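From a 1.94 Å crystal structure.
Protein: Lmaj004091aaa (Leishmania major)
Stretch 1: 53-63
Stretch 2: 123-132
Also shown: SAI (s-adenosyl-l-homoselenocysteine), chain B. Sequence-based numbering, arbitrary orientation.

Stretch 1, residues 53-63: ALEYWRTVPAT
Stretch 2, residues 123-132: EPVKHMLEEA

Stretch 1 enters as the last part of a helix that began earlier in the chain, is loop by Thr-59 and runs on to Thr-63. Stretch 2 begins with Glu-123 and Pro-124, reaches the N-cap position at Val-125 and is helical from Lys-126 onward. The two stretches advance in the same sense: the CA of Arg-58 lies 6.6 Å from the CA of Val-125, and the CA of Ala-62 lies 5.3 Å from the CA of Met-128. Together they bury 459 Å².

Leu-54 opens the contact. Its CA-to-CB bond points sideways, but the m,t rotamer carries CD2 of Leu-54 to 3.8 Å from CG of Pro-124 and 4.3 Å from CG2 of Val-125, so a branched apolar side chain meets two apolar partners. Glu-55 (chi1 t, chi2 p), its CA-to-CB bond pointing away, braces its own helix: NE of Arg-58 donates to OE1 of Glu-55 at 2.9 Å, within a salt bridge, and NH2 of Arg-58 reaches OE2 of Glu-55 at 3.0 Å.

The CA-to-CB bond of Trp-57 points toward stretch 2, and the residue is buried. With chi1 m and chi2 96°, CB of Trp-57 packs 3.8 Å from CG2 of Val-125, whose chi1 is t, while one ring face receives C2' of the bound SAI. CH2 of Trp-57 also comes within 3.4 Å of SE of SAI. The ligand is held from stretch 2 as well: O3' of SAI donates to OE1 of Glu-123 at 2.7 Å, and O2' of SAI to OE2 of Glu-123 at 2.6 Å. That same OE2 of Glu-123 accepts from N of Val-125 at 2.9 Å.

The side chain of His-127 (chi1 81°, chi2 -75°) lies beside several backbone carbonyls of stretch 1. NE2 of His-127 donates to O of Val-60 at 2.7 Å and 167°, a short, nearly straight bond and the sole hydrogen bond between the stretches. CE1 of His-127 lies 3.2 Å from O of Trp-57, which like O of Val-60 sits at the imidazole edge, and 3.0 Å from O of Arg-58. Val-60, chi1 t, has phi/psi of -78/131; its apolar side chain suits a buried site, while its backbone O serves as the acceptor for His-127. Pro-61 continues extended at -56/143, its CA-to-CB bond pointing away from stretch 2.

The CA-to-CB bond of Ala-62 (-84/69) points toward the helix, and this residue has the largest covered area, 85 Å². Its small methyl permits close approach: CB of Ala-62 lies 3.7 Å from O of His-127, 4.0 Å from SE of Met-128, a selenomethionine in the m,m,m rotamer, and 3.7 Å from CB of Glu-131. The CA-to-CB bond of Thr-63 points away, its side chain capping the helix that follows.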

ATOM      1  N   ALA A  53       4.251  -1.275  14.383  1.00 25.14           N
ATOM      2  CA  ALA A  53       3.298  -1.785  13.391  1.00 23.42           C
ATOM      3  C   ALA A  53       3.490  -3.280  13.217  1.00 24.73           C
ATOM      4  O   ALA A  53       2.517  -4.034  13.157  1.00 22.87           O
ATOM      5  CB  ALA A  53       3.502  -1.090  12.104  1.00 25.27           C
ATOM      6  N   LEU A  54       4.760  -3.696  13.151  1.00 24.55           N
ATOM      7  CA  LEU A  54       5.137  -5.097  13.041  1.00 25.05           C
ATOM      8  C   LEU A  54       4.733  -5.859  14.291  1.00 22.50           C
ATOM      9  O   LEU A  54       4.334  -7.001  14.212  1.00 26.64           O
ATOM     10  CB  LEU A  54       6.651  -5.230  12.823  1.00 24.62           C
ATOM     11  CG  LEU A  54       7.212  -4.679  11.515  1.00 23.56           C
ATOM     12  CD1 LEU A  54       8.704  -4.951  11.430  1.00 27.02           C
ATOM     13  CD2 LEU A  54       6.474  -5.249  10.295  1.00 23.19           C
ATOM     14  N   GLU A  55       4.865  -5.214  15.445  1.00 25.83           N
ATOM     15  CA  GLU A  55       4.453  -5.808  16.699  1.00 25.03           C
ATOM     16  C   GLU A  55       2.941  -5.930  16.767  1.00 23.05           C
ATOM     17  O   GLU A  55       2.421  -6.911  17.291  1.00 27.99           O
ATOM     18  CB  GLU A  55       4.999  -5.015  17.880  1.00 25.72           C
ATOM     19  CG  GLU A  55       4.516  -5.487  19.249  1.00 26.40           C
ATOM     20  CD  GLU A  55       4.781  -6.965  19.544  1.00 31.19           C
ATOM     21  OE1 GLU A  55       5.659  -7.620  18.924  1.00 28.29           O
ATOM     22  OE2 GLU A  55       4.109  -7.472  20.450  1.00 31.11           O
ATOM     23  N   TYR A  56       2.237  -4.954  16.232  1.00 25.21           N
ATOM     24  CA  TYR A  56       0.784  -5.045  16.140  1.00 28.13           C
ATOM     25  C   TYR A  56       0.361  -6.236  15.282  1.00 26.78           C
ATOM     26  O   TYR A  56      -0.534  -6.985  15.635  1.00 23.26           O
ATOM     27  CB  TYR A  56       0.197  -3.749  15.568  1.00 29.78           C
ATOM     28  CG  TYR A  56      -1.285  -3.836  15.288  1.00 32.01           C
ATOM     29  CD1 TYR A  56      -2.224  -3.555  16.282  1.00 33.43           C
ATOM     30  CD2 TYR A  56      -1.742  -4.204  14.032  1.00 33.29           C
ATOM     31  CE1 TYR A  56      -3.571  -3.638  16.024  1.00 33.16           C
ATOM     32  CE2 TYR A  56      -3.082  -4.280  13.761  1.00 32.74           C
ATOM     33  CZ  TYR A  56      -3.989  -4.001  14.752  1.00 34.02           C
ATOM     34  OH  TYR A  56      -5.319  -4.097  14.463  1.00 35.16           O
ATOM     35  N   TRP A  57       1.013  -6.414  14.145  1.00 25.50           N
ATOM     36  CA  TRP A  57       0.603  -7.468  13.234  1.00 24.42           C
ATOM     37  C   TRP A  57       0.994  -8.851  13.689  1.00 23.84           C
ATOM     38  O   TRP A  57       0.399  -9.810  13.235  1.00 23.91           O
ATOM     39  CB  TRP A  57       1.095  -7.195  11.826  1.00 24.52           C
ATOM     40  CG  TRP A  57       0.198  -6.215  11.155  1.00 25.79           C
ATOM     41  CD1 TRP A  57       0.386  -4.872  11.059  1.00 24.13           C
ATOM     42  CD2 TRP A  57      -1.057  -6.493  10.530  1.00 21.59           C
ATOM     43  NE1 TRP A  57      -0.648  -4.308  10.396  1.00 23.99           N
ATOM     44  CE2 TRP A  57      -1.564  -5.273  10.071  1.00 19.24           C
ATOM     45  CE3 TRP A  57      -1.801  -7.664  10.315  1.00 27.57           C
ATOM     46  CZ2 TRP A  57      -2.765  -5.171   9.377  1.00 25.97           C
ATOM     47  CZ3 TRP A  57      -3.016  -7.564   9.620  1.00 26.27           C
ATOM     48  CH2 TRP A  57      -3.485  -6.324   9.169  1.00 26.85           C
ATOM     49  N   ARG A  58       1.964  -8.943  14.606  1.00 21.94           N
ATOM     50  CA  ARG A  58       2.445 -10.212  15.118  1.00 23.13           C
ATOM     51  C   ARG A  58       1.309 -11.027  15.696  1.00 23.26           C
ATOM     52  O   ARG A  58       1.303 -12.234  15.568  1.00 25.93           O
ATOM     53  CB  ARG A  58       3.513  -9.984  16.204  1.00 23.92           C
ATOM     54  CG  ARG A  58       4.178 -11.239  16.720  1.00 26.44           C
ATOM     55  CD  ARG A  58       5.254 -10.960  17.779  1.00 26.75           C
ATOM     56  NE  ARG A  58       4.663 -10.364  18.967  1.00 22.63           N
ATOM     57  CZ  ARG A  58       4.008 -11.038  19.898  1.00 24.69           C
ATOM     58  NH1 ARG A  58       3.872 -12.354  19.835  1.00 27.31           N
ATOM     59  NH2 ARG A  58       3.482 -10.377  20.916  1.00 29.15           N
ATOM     60  N   THR A  59       0.371 -10.359  16.358  1.00 25.87           N
ATOM     61  CA  THR A  59      -0.775 -11.022  16.984  1.00 29.13           C
ATOM     62  C   THR A  59      -2.109 -10.904  16.205  1.00 29.68           C
ATOM     63  O   THR A  59      -3.148 -11.330  16.676  1.00 32.47           O
ATOM     64  CB  THR A  59      -0.953 -10.503  18.420  1.00 30.35           C
ATOM     65  OG1 THR A  59      -0.837  -9.069  18.431  1.00 29.82           O
ATOM     66  CG2 THR A  59       0.134 -11.125  19.320  1.00 30.46           C
ATOM     67  N   VAL A  60      -2.085 -10.378  14.998  1.00 31.63           N
ATOM     68  CA  VAL A  60      -3.303 -10.389  14.162  1.00 29.65           C
ATOM     69  C   VAL A  60      -3.457 -11.798  13.578  1.00 31.60           C
ATOM     70  O   VAL A  60      -2.480 -12.348  13.053  1.00 30.15           O
ATOM     71  CB  VAL A  60      -3.213  -9.348  13.050  1.00 28.23           C
ATOM     72  CG1 VAL A  60      -4.444  -9.401  12.097  1.00 25.07           C
ATOM     73  CG2 VAL A  60      -3.084  -7.958  13.656  1.00 26.58           C
ATOM     74  N   PRO A  61      -4.662 -12.408  13.686  1.00 29.48           N
ATOM     75  CA  PRO A  61      -4.849 -13.711  13.050  1.00 30.97           C
ATOM     76  C   PRO A  61      -4.528 -13.677  11.569  1.00 27.03           C
ATOM     77  O   PRO A  61      -4.795 -12.668  10.889  1.00 26.31           O
ATOM     78  CB  PRO A  61      -6.345 -13.991  13.248  1.00 32.33           C
ATOM     79  CG  PRO A  61      -6.691 -13.253  14.441  1.00 32.67           C
ATOM     80  CD  PRO A  61      -5.897 -11.975  14.355  1.00 29.68           C
ATOM     81  N   ALA A  62      -3.930 -14.763  11.084  1.00 28.60           N
ATOM     82  CA  ALA A  62      -3.594 -14.892   9.677  1.00 29.23           C
ATOM     83  C   ALA A  62      -4.856 -15.398   8.981  1.00 28.44           C
ATOM     84  O   ALA A  62      -4.906 -16.519   8.512  1.00 26.18           O
ATOM     85  CB  ALA A  62      -2.391 -15.865   9.475  1.00 29.35           C
ATOM     86  N   THR A  63      -5.871 -14.543   8.924  1.00 28.05           N
ATOM     87  CA  THR A  63      -7.147 -14.877   8.303  1.00 27.17           C
ATOM     88  C   THR A  63      -7.596 -13.684   7.484  1.00 28.39           C
ATOM     89  O   THR A  63      -7.111 -12.573   7.684  1.00 26.42           O
ATOM     90  CB  THR A  63      -8.230 -15.163   9.360  1.00 27.19           C
ATOM     91  OG1 THR A  63      -8.656 -13.935   9.940  1.00 28.19           O
ATOM     92  CG2 THR A  63      -7.701 -16.040  10.456  1.00 29.74           C
ATOM     93  N   GLU A 123       6.178  -9.817   2.291  1.00 23.76           N
ATOM     94  CA  GLU A 123       5.446  -9.670   3.543  1.00 24.13           C
ATOM     95  C   GLU A 123       6.440  -9.844   4.663  1.00 23.94           C
ATOM     96  O   GLU A 123       7.198 -10.800   4.626  1.00 25.25           O
ATOM     97  CB  GLU A 123       4.367 -10.749   3.623  1.00 24.64           C
ATOM     98  CG  GLU A 123       3.701 -10.928   4.984  1.00 27.94           C
ATOM     99  CD  GLU A 123       3.089  -9.640   5.527  1.00 26.58           C
ATOM    100  OE1 GLU A 123       2.359  -8.976   4.769  1.00 26.95           O
ATOM    101  OE2 GLU A 123       3.371  -9.282   6.698  1.00 26.49           O
ATOM    102  N   PRO A 124       6.500  -8.894   5.614  1.00 22.75           N
ATOM    103  CA  PRO A 124       7.476  -8.960   6.710  1.00 23.57           C
ATOM    104  C   PRO A 124       7.088  -9.804   7.902  1.00 23.13           C
ATOM    105  O   PRO A 124       7.963 -10.175   8.692  1.00 23.94           O
ATOM    106  CB  PRO A 124       7.573  -7.490   7.149  1.00 25.56           C
ATOM    107  CG  PRO A 124       6.204  -6.962   6.898  1.00 23.72           C
ATOM    108  CD  PRO A 124       5.756  -7.619   5.641  1.00 22.86           C
ATOM    109  N   VAL A 125       5.798 -10.074   8.072  1.00 25.47           N
ATOM    110  CA  VAL A 125       5.334 -10.839   9.233  1.00 26.73           C
ATOM    111  C   VAL A 125       5.282 -12.319   8.943  1.00 26.15           C
ATOM    112  O   VAL A 125       4.558 -12.773   8.062  1.00 24.32           O
ATOM    113  CB  VAL A 125       3.973 -10.347   9.751  1.00 24.76           C
ATOM    114  CG1 VAL A 125       3.538 -11.160  10.939  1.00 26.77           C
ATOM    115  CG2 VAL A 125       4.104  -8.866  10.134  1.00 29.72           C
ATOM    116  N   LYS A 126       6.044 -13.056   9.740  1.00 26.53           N
ATOM    117  CA  LYS A 126       6.355 -14.462   9.502  1.00 28.05           C
ATOM    118  C   LYS A 126       5.122 -15.350   9.481  1.00 26.06           C
ATOM    119  O   LYS A 126       4.959 -16.155   8.569  1.00 24.48           O
ATOM    120  CB  LYS A 126       7.339 -14.959  10.577  1.00 30.30           C
ATOM    121  CG  LYS A 126       7.953 -16.311  10.296  1.00 32.86           C
ATOM    122  N   HIS A 127       4.233 -15.206  10.460  1.00 26.37           N
ATOM    123  CA  HIS A 127       3.047 -16.069  10.471  1.00 25.88           C
ATOM    124  C   HIS A 127       2.040 -15.700   9.379  1.00 24.99           C
ATOM    125  O   HIS A 127       1.198 -16.522   9.022  1.00 25.38           O
ATOM    126  CB  HIS A 127       2.380 -16.107  11.842  1.00 26.20           C
ATOM    127  CG  HIS A 127       1.492 -14.942  12.118  1.00 27.42           C
ATOM    128  ND1 HIS A 127       1.982 -13.692  12.413  1.00 27.08           N
ATOM    129  CD2 HIS A 127       0.140 -14.844  12.158  1.00 30.25           C
ATOM    130  CE1 HIS A 127       0.970 -12.870  12.626  1.00 27.33           C
ATOM    131  NE2 HIS A 127      -0.158 -13.545  12.480  1.00 28.92           N
HETATM  132  N   MSE A 128       2.122 -14.476   8.860  1.00 24.66           N
HETATM  133  CA  MSE A 128       1.291 -14.072   7.717  1.00 25.22           C
HETATM  134  C   MSE A 128       1.824 -14.736   6.443  1.00 25.05           C
HETATM  135  O   MSE A 128       1.066 -15.335   5.675  1.00 23.92           O
HETATM  136  CB  MSE A 128       1.276 -12.551   7.535  1.00 27.63           C
HETATM  137  CG  MSE A 128       0.780 -11.746   8.728  1.00 34.64           C
HETATM  138 SE   MSE A 128      -1.107 -12.066   9.082  0.85 45.62          SE
HETATM  139  CE  MSE A 128      -1.801 -11.435   7.527  1.00 46.22           C
ATOM    140  N   LEU A 129       3.134 -14.631   6.233  1.00 25.93           N
ATOM    141  CA  LEU A 129       3.778 -15.202   5.049  1.00 27.96           C
ATOM    142  C   LEU A 129       3.686 -16.731   4.995  1.00 25.98           C
ATOM    143  O   LEU A 129       3.503 -17.317   3.924  1.00 25.05           O
ATOM    144  CB  LEU A 129       5.242 -14.765   4.984  1.00 27.79           C
ATOM    145  CG  LEU A 129       6.046 -15.110   3.718  1.00 28.39           C
ATOM    146  CD1 LEU A 129       5.412 -14.524   2.482  1.00 30.47           C
ATOM    147  CD2 LEU A 129       7.471 -14.586   3.852  1.00 32.78           C
ATOM    148  N   GLU A 130       3.828 -17.360   6.152  1.00 26.84           N
ATOM    149  CA  GLU A 130       3.705 -18.814   6.282  1.00 29.29           C
ATOM    150  C   GLU A 130       2.314 -19.304   5.926  1.00 27.41           C
ATOM    151  O   GLU A 130       2.161 -20.305   5.251  1.00 27.64           O
ATOM    152  CB  GLU A 130       4.070 -19.268   7.709  1.00 31.02           C
ATOM    153  CG  GLU A 130       5.580 -19.254   8.011  1.00 39.66           C
ATOM    154  CD  GLU A 130       6.407 -20.007   6.955  1.00 45.21           C
ATOM    155  OE1 GLU A 130       6.091 -21.194   6.683  1.00 48.06           O
ATOM    156  OE2 GLU A 130       7.354 -19.398   6.393  1.00 44.77           O
ATOM    157  N   GLU A 131       1.302 -18.595   6.391  1.00 27.46           N
ATOM    158  CA  GLU A 131      -0.066 -18.920   6.037  1.00 28.36           C
ATOM    159  C   GLU A 131      -0.355 -18.721   4.542  1.00 28.98           C
ATOM    160  O   GLU A 131      -1.071 -19.523   3.940  1.00 29.96           O
ATOM    161  CB  GLU A 131      -1.022 -18.091   6.891  1.00 26.53           C
ATOM    162  CG  GLU A 131      -2.481 -18.311   6.578  1.00 31.24           C
ATOM    163  CD  GLU A 131      -2.940 -19.745   6.793  1.00 33.41           C
ATOM    164  OE1 GLU A 131      -2.313 -20.485   7.579  1.00 33.61           O
ATOM    165  OE2 GLU A 131      -3.963 -20.123   6.181  1.00 37.94           O
ATOM    166  N   ALA A 132       0.179 -17.649   3.959  1.00 27.46           N
ATOM    167  CA  ALA A 132       0.140 -17.444   2.508  1.00 25.39           C
ATOM    168  C   ALA A 132       0.665 -18.642   1.725  1.00 26.82           C
ATOM    169  O   ALA A 132       0.054 -19.046   0.729  1.00 25.74           O
ATOM    170  CB  ALA A 132       0.956 -16.197   2.135  1.00 28.02           C
TER
HETATM  171  N   SAI B 401      -2.258  -6.361   1.062  1.00 31.77           N
HETATM  172  CA  SAI B 401      -2.991  -7.474   1.731  1.00 30.13           C
HETATM  173  CB  SAI B 401      -2.854  -7.358   3.235  1.00 31.24           C
HETATM  174  CG  SAI B 401      -3.422  -6.097   3.870  1.00 31.74           C
HETATM  175 SE   SAI B 401      -3.133  -6.160   5.817  0.85 32.69          SE
HETATM  176  C   SAI B 401      -4.481  -7.475   1.429  1.00 30.14           C
HETATM  177  O   SAI B 401      -5.031  -6.467   0.987  1.00 27.46           O
HETATM  178  OXT SAI B 401      -5.168  -8.470   1.656  1.00 29.66           O
HETATM  179  C5' SAI B 401      -1.470  -5.096   5.840  1.00 32.32           C
HETATM  180  C4' SAI B 401      -0.207  -5.946   5.676  1.00 26.64           C
HETATM  181  O4' SAI B 401       0.889  -5.082   5.601  1.00 26.96           O
HETATM  182  C3' SAI B 401       0.090  -6.888   6.833  1.00 25.27           C
HETATM  183  O3' SAI B 401       0.312  -8.191   6.364  1.00 24.13           O
HETATM  184  C2' SAI B 401       1.349  -6.371   7.487  1.00 22.53           C
HETATM  185  O2' SAI B 401       2.164  -7.408   8.018  1.00 22.49           O
HETATM  186  C1' SAI B 401       1.968  -5.691   6.292  1.00 24.91           C
HETATM  187  N9  SAI B 401       2.965  -4.680   6.609  1.00 26.98           N
HETATM  188  C8  SAI B 401       3.016  -3.879   7.728  1.00 25.78           C
HETATM  189  N7  SAI B 401       4.080  -3.089   7.619  1.00 20.23           N
HETATM  190  C5  SAI B 401       4.706  -3.363   6.436  1.00 29.15           C
HETATM  191  C6  SAI B 401       5.840  -2.834   5.824  1.00 26.42           C
HETATM  192  N6  SAI B 401       6.532  -1.869   6.433  1.00 21.72           N
HETATM  193  N1  SAI B 401       6.245  -3.326   4.594  1.00 26.22           N
HETATM  194  C2  SAI B 401       5.542  -4.349   3.971  1.00 26.26           C
HETATM  195  N3  SAI B 401       4.410  -4.857   4.583  1.00 25.90           N
HETATM  196  C4  SAI B 401       4.005  -4.364   5.786  1.00 28.74           C